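Acetone carboxylase alpha subunit (Xanthobacter autotrophicus Py2, PDB 5M45) forms the alpha subunit of a metal-containing bacterial carboxylase, a large multi-subunit enzyme whose alpha chain belongs to the hydantoinase B/oxoprolinase family. Local coordinates at residues S337-W342 with F722-R727; N389-R394 with R757-I762; W527-W532 with F612-L617. All blocks are in the same frame, centred on the assembly; numbering follows the deposited sequence.

Contact 1: S337-W342 with F722-R727; sequences SSRWGW and FKLGPR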
loop_
_atom_site.group_PDB
_atom_site.type_symbol
_atom_site.label_atom_id
_atom_site.label_comp_id
_atom_site.label_asym_id
_atom_site.label_seq_id
_atom_site.Cartn_x
_atom_site.Cartn_y
_atom_site.Cartn_z
ATOM N N SER A 337 28.781 -7.566 -11.117
ATOM C CA SER A 337 27.946 -6.450 -10.651
ATOM C C SER A 337 27.682 -6.528 -9.140
ATOM O O SER A 337 27.747 -7.609 -8.532
ATOM C CB SER A 337 26.594 -6.417 -11.415
ATOM O OG SER A 337 26.778 -6.208 -12.815
ATOM N N SER A 338 27.387 -5.370 -8.556
ATOM C CA SER A 338 27.112 -5.253 -7.109
ATOM C C SER A 338 25.702 -5.756 -6.728
ATOM O O SER A 338 24.896 -6.085 -7.583
ATOM C CB SER A 338 27.377 -3.800 -6.631
ATOM O OG SER A 338 26.592 -2.845 -7.329
ATOM N N ARG A 339 25.425 -5.816 -5.426
ATOM C CA ARG A 339 24.195 -6.371 -4.848
ATOM C C ARG A 339 23.088 -5.328 -4.782
ATOM O O ARG A 339 23.356 -4.122 -4.749
ATOM C CB ARG A 339 24.478 -6.891 -3.420
ATOM C CG ARG A 339 23.382 -7.716 -2.773
ATOM C CD ARG A 339 23.747 -8.344 -1.437
ATOM N NE ARG A 339 23.979 -7.394 -0.358
ATOM C CZ ARG A 339 25.183 -7.103 0.182
ATOM N NH1 ARG A 339 26.314 -7.719 -0.233
ATOM N NH2 ARG A 339 25.256 -6.221 1.192
ATOM N N TRP A 340 21.829 -5.798 -4.767
ATOM C CA TRP A 340 20.701 -4.932 -4.356
ATOM C C TRP A 340 20.991 -4.264 -3.003
ATOM O O TRP A 340 21.868 -4.716 -2.254
ATOM C CB TRP A 340 19.383 -5.730 -4.323
ATOM C CG TRP A 340 19.368 -6.871 -3.329
ATOM C CD1 TRP A 340 19.705 -8.168 -3.580
ATOM C CD2 TRP A 340 18.958 -6.820 -1.967
ATOM N NE1 TRP A 340 19.562 -8.923 -2.443
ATOM C CE2 TRP A 340 19.107 -8.125 -1.433
ATOM C CE3 TRP A 340 18.503 -5.806 -1.137
ATOM C CZ2 TRP A 340 18.777 -8.450 -0.110
ATOM C CZ3 TRP A 340 18.190 -6.138 0.203
ATOM C CH2 TRP A 340 18.314 -7.447 0.686
ATOM N N GLY A 341 20.282 -3.193 -2.693
ATOM C CA GLY A 341 20.483 -2.517 -1.395
ATOM C C GLY A 341 19.227 -1.891 -0.766
ATOM O O GLY A 341 18.106 -1.966 -1.343
ATOM N N TRP A 342 19.447 -1.236 0.384
ATOM C CA TRP A 342 18.377 -0.634 1.171
ATOM C C TRP A 342 18.214 0.845 0.757
ATOM O O TRP A 342 18.729 1.766 1.382
ATOM C CB TRP A 342 18.617 -0.789 2.676
ATOM C CG TRP A 342 18.831 -2.209 3.130
ATOM C CD1 TRP A 342 20.022 -2.755 3.553
ATOM C CD2 TRP A 342 17.868 -3.264 3.199
ATOM N NE1 TRP A 342 19.852 -4.075 3.885
ATOM C CE2 TRP A 342 18.538 -4.417 3.669
ATOM C CE3 TRP A 342 16.510 -3.359 2.892
ATOM C CZ2 TRP A 342 17.884 -5.638 3.874
ATOM C CZ3 TRP A 342 15.864 -4.561 3.101
ATOM C CH2 TRP A 342 16.559 -5.698 3.586
ATOM N N PHE A 722 32.582 -9.347 -5.467
ATOM C CA PHE A 722 33.349 -10.584 -5.420
ATOM C C PHE A 722 32.459 -11.771 -5.074
ATOM O O PHE A 722 32.541 -12.810 -5.733
ATOM C CB PHE A 722 34.484 -10.549 -4.381
ATOM C CG PHE A 722 35.637 -9.605 -4.686
ATOM C CD1 PHE A 722 35.882 -9.075 -5.957
ATOM C CD2 PHE A 722 36.504 -9.278 -3.665
ATOM C CE1 PHE A 722 36.938 -8.218 -6.172
ATOM C CE2 PHE A 722 37.569 -8.415 -3.873
ATOM C CZ PHE A 722 37.789 -7.880 -5.127
ATOM N N LYS A 723 31.615 -11.625 -4.043
ATOM C CA LYS A 723 30.744 -12.740 -3.613
ATOM C C LYS A 723 29.740 -13.167 -4.681
ATOM O O LYS A 723 29.520 -14.325 -4.845
ATOM C CB LYS A 723 29.973 -12.402 -2.345
ATOM C CG LYS A 723 30.835 -12.574 -1.120
ATOM C CD LYS A 723 30.053 -12.206 0.157
ATOM C CE LYS A 723 29.623 -10.707 0.181
ATOM N NZ LYS A 723 29.286 -10.160 1.500
ATOM N N LEU A 724 29.119 -12.222 -5.375
ATOM C CA LEU A 724 28.159 -12.542 -6.467
ATOM C C LEU A 724 28.805 -12.944 -7.813
ATOM O O LEU A 724 28.113 -13.500 -8.671
ATOM C CB LEU A 724 27.217 -11.355 -6.704
ATOM C CG LEU A 724 26.170 -11.161 -5.597
ATOM C CD1 LEU A 724 25.679 -9.711 -5.588
ATOM C CD2 LEU A 724 25.018 -12.116 -5.737
ATOM N N GLY A 725 30.094 -12.653 -7.983
ATOM C CA GLY A 725 30.833 -12.833 -9.241
ATOM C C GLY A 725 32.235 -13.418 -9.056
ATOM O O GLY A 725 33.225 -12.693 -9.166
ATOM N N PRO A 726 32.332 -14.720 -8.800
ATOM C CA PRO A 726 33.660 -15.332 -8.606
ATOM C C PRO A 726 34.641 -15.170 -9.777
ATOM O O PRO A 726 35.840 -15.120 -9.554
ATOM C CB PRO A 726 33.373 -16.828 -8.370
ATOM C CG PRO A 726 31.886 -17.010 -8.595
ATOM C CD PRO A 726 31.216 -15.681 -8.684
ATOM N N ARG A 727 34.156 -15.084 -11.004
ATOM C CA ARG A 727 35.038 -14.836 -12.135
ATOM C C ARG A 727 35.661 -13.429 -12.065
ATOM O O ARG A 727 36.814 -13.237 -12.447
ATOM C CB ARG A 727 34.251 -15.040 -13.413
ATOM C CG ARG A 727 35.062 -15.165 -14.661
ATOM C CD ARG A 727 34.251 -15.992 -15.717
ATOM N NE ARG A 727 32.805 -15.753 -16.031
ATOM C CZ ARG A 727 32.260 -14.695 -16.675
ATOM N NH1 ARG A 727 32.995 -13.611 -16.925
ATOM N NH2 ARG A 727 30.993 -14.719 -17.002
#
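The last turn of helix 712-724 packs here on the loop after strand 330-333, with L724 pressing against the backbone and the inner side chain of R339. The helix stops at once: G725 leaves helical geometry and is also the N-cap of helix 726-735, so one glycine ends the first helix and caps the start of the second. One methyl does nearly all the touching. CG of L724 stands anti to the carbonyl carbon (chi1 -73°), and its CD1 comes to 3.7 Å from R339 CA and 3.8 Å from R339 CB. The same CD1 lies 4.1 Å from S338 C, so it rests on main chain as much as on side chain. The two side chains cross at about a right angle. The R339 side chain also packs on Q716 and A720 of helix 712-724. The serines spend their hydroxyls elsewhere, S337 OG on F334 O and S338 OG on H317 N. At the outer end two positive groups come close, both salt-bridged to E746, whose carboxylate probably offsets their repulsion: R339 NH1 and K723 NZ sit 4.2 Å apart, the lysine nitrogen oblique to the guanidinium.

Contact 2: N389-R394 with R757-I762; sequences NPDDRR and RYSMDI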
loop_
_atom_site.group_PDB
_atom_site.type_symbol
_atom_site.label_atom_id
_atom_site.label_comp_id
_atom_site.label_asym_id
_atom_site.label_seq_id
_atom_site.Cartn_x
_atom_site.Cartn_y
_atom_site.Cartn_z
ATOM N N ASN A 389 19.130 -8.118 -10.989
ATOM C CA ASN A 389 18.326 -9.376 -10.921
ATOM C C ASN A 389 18.251 -9.819 -9.446
ATOM O O ASN A 389 18.823 -10.837 -9.063
ATOM C CB ASN A 389 18.929 -10.435 -11.843
ATOM C CG ASN A 389 18.089 -11.695 -11.974
ATOM O OD1 ASN A 389 16.864 -11.747 -11.625
ATOM N ND2 ASN A 389 18.734 -12.754 -12.450
ATOM N N PRO A 390 17.550 -9.028 -8.611
ATOM C CA PRO A 390 17.588 -9.297 -7.170
ATOM C C PRO A 390 16.891 -10.565 -6.769
ATOM O O PRO A 390 15.988 -11.027 -7.465
ATOM C CB PRO A 390 16.884 -8.082 -6.539
ATOM C CG PRO A 390 16.808 -7.050 -7.614
ATOM C CD PRO A 390 16.790 -7.779 -8.918
ATOM N N ASP A 391 17.271 -11.081 -5.613
ATOM C CA ASP A 391 16.738 -12.338 -5.056
ATOM C C ASP A 391 16.023 -12.134 -3.716
ATOM O O ASP A 391 15.979 -13.062 -2.873
ATOM C CB ASP A 391 17.898 -13.358 -4.932
ATOM C CG ASP A 391 19.019 -12.874 -3.962
ATOM O OD1 ASP A 391 19.065 -11.715 -3.543
ATOM O OD2 ASP A 391 19.868 -13.702 -3.567
ATOM N N ASP A 392 15.465 -10.932 -3.496
ATOM C CA ASP A 392 14.742 -10.637 -2.250
ATOM C C ASP A 392 13.484 -9.824 -2.516
ATOM O O ASP A 392 13.543 -8.762 -3.122
ATOM C CB ASP A 392 15.624 -9.916 -1.217
ATOM C CG ASP A 392 14.994 -9.895 0.167
ATOM O OD1 ASP A 392 14.075 -9.079 0.435
ATOM O OD2 ASP A 392 15.368 -10.752 1.009
ATOM N N ARG A 393 12.362 -10.317 -2.004
ATOM C CA ARG A 393 11.049 -9.750 -2.272
ATOM C C ARG A 393 10.769 -8.451 -1.532
ATOM O O ARG A 393 9.702 -7.906 -1.718
ATOM C CB ARG A 393 9.936 -10.777 -1.970
ATOM C CG ARG A 393 9.751 -11.161 -0.513
ATOM C CD ARG A 393 8.688 -12.256 -0.397
ATOM N NE ARG A 393 8.429 -12.675 0.978
ATOM C CZ ARG A 393 7.615 -12.064 1.841
ATOM N NH1 ARG A 393 7.469 -12.554 3.057
ATOM N NH2 ARG A 393 6.955 -10.960 1.532
ATOM N N ARG A 394 11.714 -7.960 -0.711
ATOM C CA ARG A 394 11.541 -6.687 0.022
ATOM C C ARG A 394 12.100 -5.446 -0.657
ATOM O O ARG A 394 11.922 -4.362 -0.113
ATOM C CB ARG A 394 12.154 -6.770 1.436
ATOM C CG ARG A 394 11.457 -7.790 2.333
ATOM C CD ARG A 394 12.241 -8.069 3.608
ATOM N NE ARG A 394 13.505 -8.671 3.278
ATOM C CZ ARG A 394 14.509 -8.863 4.122
ATOM N NH1 ARG A 394 14.421 -8.491 5.401
ATOM N NH2 ARG A 394 15.625 -9.403 3.676
ATOM N N ARG A 757 23.702 -12.193 3.047
ATOM C CA ARG A 757 23.686 -13.658 3.100
ATOM C C ARG A 757 22.259 -14.212 3.115
ATOM O O ARG A 757 21.977 -15.212 2.446
ATOM C CB ARG A 757 24.475 -14.150 4.304
ATOM C CG ARG A 757 25.976 -13.861 4.189
ATOM C CD ARG A 757 26.833 -14.228 5.378
ATOM N NE ARG A 757 27.648 -15.453 5.150
ATOM C CZ ARG A 757 28.708 -15.585 4.327
ATOM N NH1 ARG A 757 29.170 -14.561 3.580
ATOM N NH2 ARG A 757 29.303 -16.782 4.238
ATOM N N TYR A 758 21.346 -13.588 3.850
ATOM C CA TYR A 758 19.965 -14.042 3.939
ATOM C C TYR A 758 19.060 -13.252 3.002
ATOM O O TYR A 758 18.994 -12.021 3.087
ATOM C CB TYR A 758 19.482 -13.966 5.384
ATOM C CG TYR A 758 20.194 -14.963 6.257
ATOM C CD1 TYR A 758 21.429 -14.658 6.864
ATOM C CD2 TYR A 758 19.686 -16.264 6.413
ATOM C CE1 TYR A 758 22.110 -15.615 7.619
ATOM C CE2 TYR A 758 20.358 -17.199 7.157
ATOM C CZ TYR A 758 21.561 -16.866 7.764
ATOM O OH TYR A 758 22.144 -17.829 8.544
ATOM N N SER A 759 18.369 -13.975 2.110
ATOM C CA SER A 759 17.430 -13.366 1.160
ATOM C C SER A 759 16.287 -14.360 0.825
ATOM O O SER A 759 16.478 -15.567 0.908
ATOM C CB SER A 759 18.180 -12.926 -0.100
ATOM O OG SER A 759 18.832 -14.051 -0.660
ATOM N N MET A 760 15.114 -13.847 0.496
ATOM C CA MET A 760 13.951 -14.672 0.156
ATOM C C MET A 760 13.303 -14.124 -1.116
ATOM O O MET A 760 12.735 -13.028 -1.116
ATOM C CB MET A 760 12.966 -14.673 1.330
ATOM C CG MET A 760 11.773 -15.600 1.198
ATOM S SD MET A 760 10.445 -15.290 2.453
ATOM C CE MET A 760 9.501 -16.804 2.244
ATOM N N ASP A 761 13.404 -14.895 -2.194
ATOM C CA ASP A 761 12.861 -14.517 -3.501
ATOM C C ASP A 761 11.325 -14.611 -3.569
ATOM O O ASP A 761 10.715 -15.418 -2.875
ATOM C CB ASP A 761 13.499 -15.377 -4.610
ATOM C CG ASP A 761 13.180 -14.854 -6.009
ATOM O OD1 ASP A 761 13.734 -13.801 -6.382
ATOM O OD2 ASP A 761 12.337 -15.473 -6.730
ATOM N N ILE A 762 10.704 -13.782 -4.409
ATOM C CA ILE A 762 9.251 -13.828 -4.624
ATOM C C ILE A 762 8.741 -15.217 -5.065
ATOM O O ILE A 762 7.638 -15.608 -4.707
ATOM C CB ILE A 762 8.765 -12.715 -5.576
ATOM C CG1 ILE A 762 7.225 -12.597 -5.571
ATOM C CG2 ILE A 762 9.255 -12.924 -7.017
ATOM C CD1 ILE A 762 6.610 -12.322 -4.208
HETATM O O HOH W 1 16.882 -15.740 -2.405
HETATM O O HOH W 2 18.138 -9.961 5.527
#
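D392 OD2 is gripped from opposite faces of its carboxylate: M760 N donates to it at 3.1 Å from one face, 48° out of the plane, and R394 NH2 from the other. D392 CG stands anti to the backbone N, beside the carbonyl carbon (chi1 -167°). R394 takes the carboxylate side-on, the second hold being the bond from its NE to D392 OD1 at 2.9 Å, a salt bridge lying on the syn side of that oxygen. On the anti side the same OD1 receives R394 N. With both oxygens held twice, the acid can hardly rotate, and the arginine probably keeps it ionised. OD1 accepting from the amide two residues on makes an Asx turn, here in the loop between strand 378-381 and helix 401-422, and the C-terminal tail of the chain is laid across it. The tail answers with its own carbonyl: R393 N donates to M760 O at 2.9 Å. Beyond this bond the R393 and M760 side chains run side by side, pointing the same way. R393 NE reaches M760 SD in the guanidinium plane, a weak but straight bond of 3.6 Å at 168°. The terminal nitrogens of R393 go to V224 O and R225 O of the second subunit, whose I450 packs on M760. A bound magnesium ion lies about 3 Å from the nearest atom of the S759 side chain. There a water donates to D391 O at 2.9 Å and also bonds S759 OG, a hydroxyl 3.1 Å from D391 OD2 in a weak contact.

Contact 3: W527-W532 with F612-L617; sequences WNAKDW and FSDYDL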
loop_
_atom_site.group_PDB
_atom_site.type_symbol
_atom_site.label_atom_id
_atom_site.label_comp_id
_atom_site.label_asym_id
_atom_site.label_seq_id
_atom_site.Cartn_x
_atom_site.Cartn_y
_atom_site.Cartn_z
ATOM N N TRP A 527 6.075 29.626 -3.916
ATOM C CA TRP A 527 5.047 30.651 -4.046
ATOM C C TRP A 527 3.604 30.073 -4.044
ATOM O O TRP A 527 3.245 29.268 -4.921
ATOM C CB TRP A 527 5.286 31.458 -5.338
ATOM C CG TRP A 527 4.264 32.534 -5.539
ATOM C CD1 TRP A 527 3.198 32.536 -6.411
ATOM C CD2 TRP A 527 4.184 33.743 -4.797
ATOM N NE1 TRP A 527 2.468 33.696 -6.252
ATOM C CE2 TRP A 527 3.044 34.446 -5.259
ATOM C CE3 TRP A 527 4.939 34.278 -3.747
ATOM C CZ2 TRP A 527 2.678 35.692 -4.745
ATOM C CZ3 TRP A 527 4.586 35.519 -3.233
ATOM C CH2 TRP A 527 3.431 36.203 -3.710
ATOM N N ASN A 528 2.778 30.567 -3.112
ATOM C CA ASN A 528 1.400 30.097 -2.909
ATOM C C ASN A 528 1.333 28.600 -2.469
ATOM O O ASN A 528 0.346 27.898 -2.766
ATOM C CB ASN A 528 0.550 30.396 -4.154
ATOM C CG ASN A 528 -0.914 30.702 -3.837
ATOM O OD1 ASN A 528 -1.351 30.653 -2.709
ATOM N ND2 ASN A 528 -1.689 31.013 -4.879
ATOM N N ALA A 529 2.376 28.128 -1.801
ATOM C CA ALA A 529 2.408 26.792 -1.166
ATOM C C ALA A 529 2.134 26.909 0.344
ATOM O O ALA A 529 2.461 27.941 0.969
ATOM C CB ALA A 529 3.784 26.135 -1.371
ATOM N N LYS A 530 1.583 25.846 0.941
ATOM C CA LYS A 530 1.378 25.764 2.384
ATOM C C LYS A 530 1.776 24.386 2.902
ATOM O O LYS A 530 1.575 23.363 2.219
ATOM C CB LYS A 530 -0.096 26.028 2.757
ATOM C CG LYS A 530 -0.638 27.361 2.219
ATOM C CD LYS A 530 -1.323 27.137 0.860
ATOM C CE LYS A 530 -1.519 28.482 0.136
ATOM N NZ LYS A 530 -2.139 28.319 -1.180
ATOM N N ASP A 531 2.371 24.355 4.094
ATOM C CA ASP A 531 2.799 23.107 4.723
ATOM C C ASP A 531 3.603 22.243 3.720
ATOM O O ASP A 531 3.319 21.062 3.497
ATOM C CB ASP A 531 1.571 22.353 5.269
ATOM C CG ASP A 531 0.865 23.103 6.415
ATOM O OD1 ASP A 531 1.380 24.095 6.935
ATOM O OD2 ASP A 531 -0.235 22.658 6.847
ATOM N N TRP A 532 4.606 22.880 3.122
ATOM C CA TRP A 532 5.299 22.399 1.947
ATOM C C TRP A 532 6.690 21.774 2.305
ATOM O O TRP A 532 7.365 22.236 3.257
ATOM C CB TRP A 532 5.451 23.570 0.941
ATOM C CG TRP A 532 5.868 23.140 -0.453
ATOM C CD1 TRP A 532 7.060 23.360 -1.061
ATOM C CD2 TRP A 532 5.065 22.410 -1.390
ATOM N NE1 TRP A 532 7.058 22.809 -2.300
ATOM C CE2 TRP A 532 5.839 22.220 -2.534
ATOM C CE3 TRP A 532 3.753 21.930 -1.372
ATOM C CZ2 TRP A 532 5.367 21.534 -3.647
ATOM C CZ3 TRP A 532 3.276 21.248 -2.480
ATOM C CH2 TRP A 532 4.092 21.064 -3.612
ATOM N N PHE A 612 10.075 23.651 3.371
ATOM C CA PHE A 612 10.305 24.899 2.635
ATOM C C PHE A 612 9.068 25.815 2.826
ATOM O O PHE A 612 7.904 25.335 2.962
ATOM C CB PHE A 612 10.489 24.675 1.108
ATOM C CG PHE A 612 11.855 24.184 0.668
ATOM C CD1 PHE A 612 12.299 22.892 0.994
ATOM C CD2 PHE A 612 12.647 24.950 -0.179
ATOM C CE1 PHE A 612 13.526 22.431 0.566
ATOM C CE2 PHE A 612 13.899 24.487 -0.612
ATOM C CZ PHE A 612 14.343 23.233 -0.236
ATOM N N SER A 613 9.298 27.123 2.766
ATOM C CA SER A 613 8.229 28.131 2.810
ATOM C C SER A 613 8.302 29.069 1.622
ATOM O O SER A 613 9.346 29.193 0.987
ATOM C CB SER A 613 8.359 29.024 4.033
ATOM O OG SER A 613 8.479 28.240 5.195
ATOM N N ASP A 614 7.209 29.818 1.410
ATOM C CA ASP A 614 7.181 30.859 0.389
ATOM C C ASP A 614 8.401 31.786 0.531
ATOM O O ASP A 614 8.801 32.147 1.655
ATOM C CB ASP A 614 5.894 31.688 0.434
ATOM C CG ASP A 614 4.707 31.034 -0.288
ATOM O OD1 ASP A 614 4.740 29.807 -0.605
ATOM O OD2 ASP A 614 3.681 31.776 -0.508
ATOM N N TYR A 615 8.979 32.118 -0.632
ATOM C CA TYR A 615 10.188 32.936 -0.828
ATOM C C TYR A 615 11.539 32.176 -0.660
ATOM O O TYR A 615 12.595 32.753 -0.907
ATOM C CB TYR A 615 10.163 34.256 -0.014
ATOM C CG TYR A 615 9.022 35.185 -0.385
ATOM C CD1 TYR A 615 9.139 36.070 -1.433
ATOM C CD2 TYR A 615 7.849 35.239 0.385
ATOM C CE1 TYR A 615 8.137 36.971 -1.749
ATOM C CE2 TYR A 615 6.813 36.127 0.094
ATOM C CZ TYR A 615 6.970 36.997 -0.987
ATOM O OH TYR A 615 5.990 37.901 -1.336
ATOM N N ASP A 616 11.499 30.903 -0.285
ATOM C CA ASP A 616 12.684 30.020 -0.322
ATOM C C ASP A 616 13.056 29.656 -1.777
ATOM O O ASP A 616 12.198 29.734 -2.697
ATOM C CB ASP A 616 12.470 28.738 0.507
ATOM C CG ASP A 616 12.426 28.972 2.025
ATOM O OD1 ASP A 616 12.643 30.105 2.520
ATOM O OD2 ASP A 616 12.180 27.961 2.757
ATOM N N LEU A 617 14.331 29.273 -1.976
ATOM C CA LEU A 617 14.876 28.981 -3.311
ATOM C C LEU A 617 15.344 27.544 -3.446
ATOM O O LEU A 617 15.842 26.965 -2.491
ATOM C CB LEU A 617 16.055 29.899 -3.618
ATOM C CG LEU A 617 15.797 31.405 -3.707
ATOM C CD1 LEU A 617 17.113 32.138 -3.939
ATOM C CD2 LEU A 617 14.783 31.759 -4.785
HETATM O O HOH W 3 1.607 30.564 0.582
HETATM O O HOH W 4 4.744 28.384 2.359
HETATM O O HOH W 5 5.292 25.735 3.550
#
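D614 gives the firm part of this contact, its carboxylate straddling two successive amides of the opposite loop. N528 N donates to D614 OD2 at 3.0 Å, and A529 N to the syn lone pair of D614 OD1 at 3.1 Å. D614 CG lies anti to its own carbonyl carbon (chi1 -82°), 3.8 Å from W527 CA. Beside it the indole of W527 turns an edge to the face of Y615 in an offset edge-to-face pair, planes at 82°; the closest approach of carbons is W527 CZ3 to Y615 CZ, 3.6 Å. W527 NE1 goes on to an acidic side chain on the chain of another protein.

The rest is wetter. One water donates both to A529 O and to D614 OD2, a second joins A529 O to D614 N, and a third runs from F612 O, at 2.7 Å, to W532 N. Past these waters F612 N donates directly to W532 O at 3.1 Å. Both segments pass from one antiparallel sheet to the next, each sheet taking a neighbouring strand from either loop, and S613 to D616 make the crossing as a type II beta turn, closed by D616 N to S613 O.

In the fold
All three contacts are partly buried, but their chemistry differs. Contact 1 is mostly apolar, a helix end on a loop; contact 2 is the most polar and binds the C-terminal tail; contact 3 mixes a carboxylate, an aromatic pair and waters at the ends of strands. Contacts 1 and 2 belong together, their centres 13 Å apart: W340 from the loop of the first probably bonds D391 OD1 through its NE1 and packs on D392, while W342 packs with its CH2 against R394 CZ. Contact 3 stands apart, its centre 41 Å from that of contact 2. Yet 2 and 3 both meet the second subunit, where Y758 of one copy packs on K530 of the other.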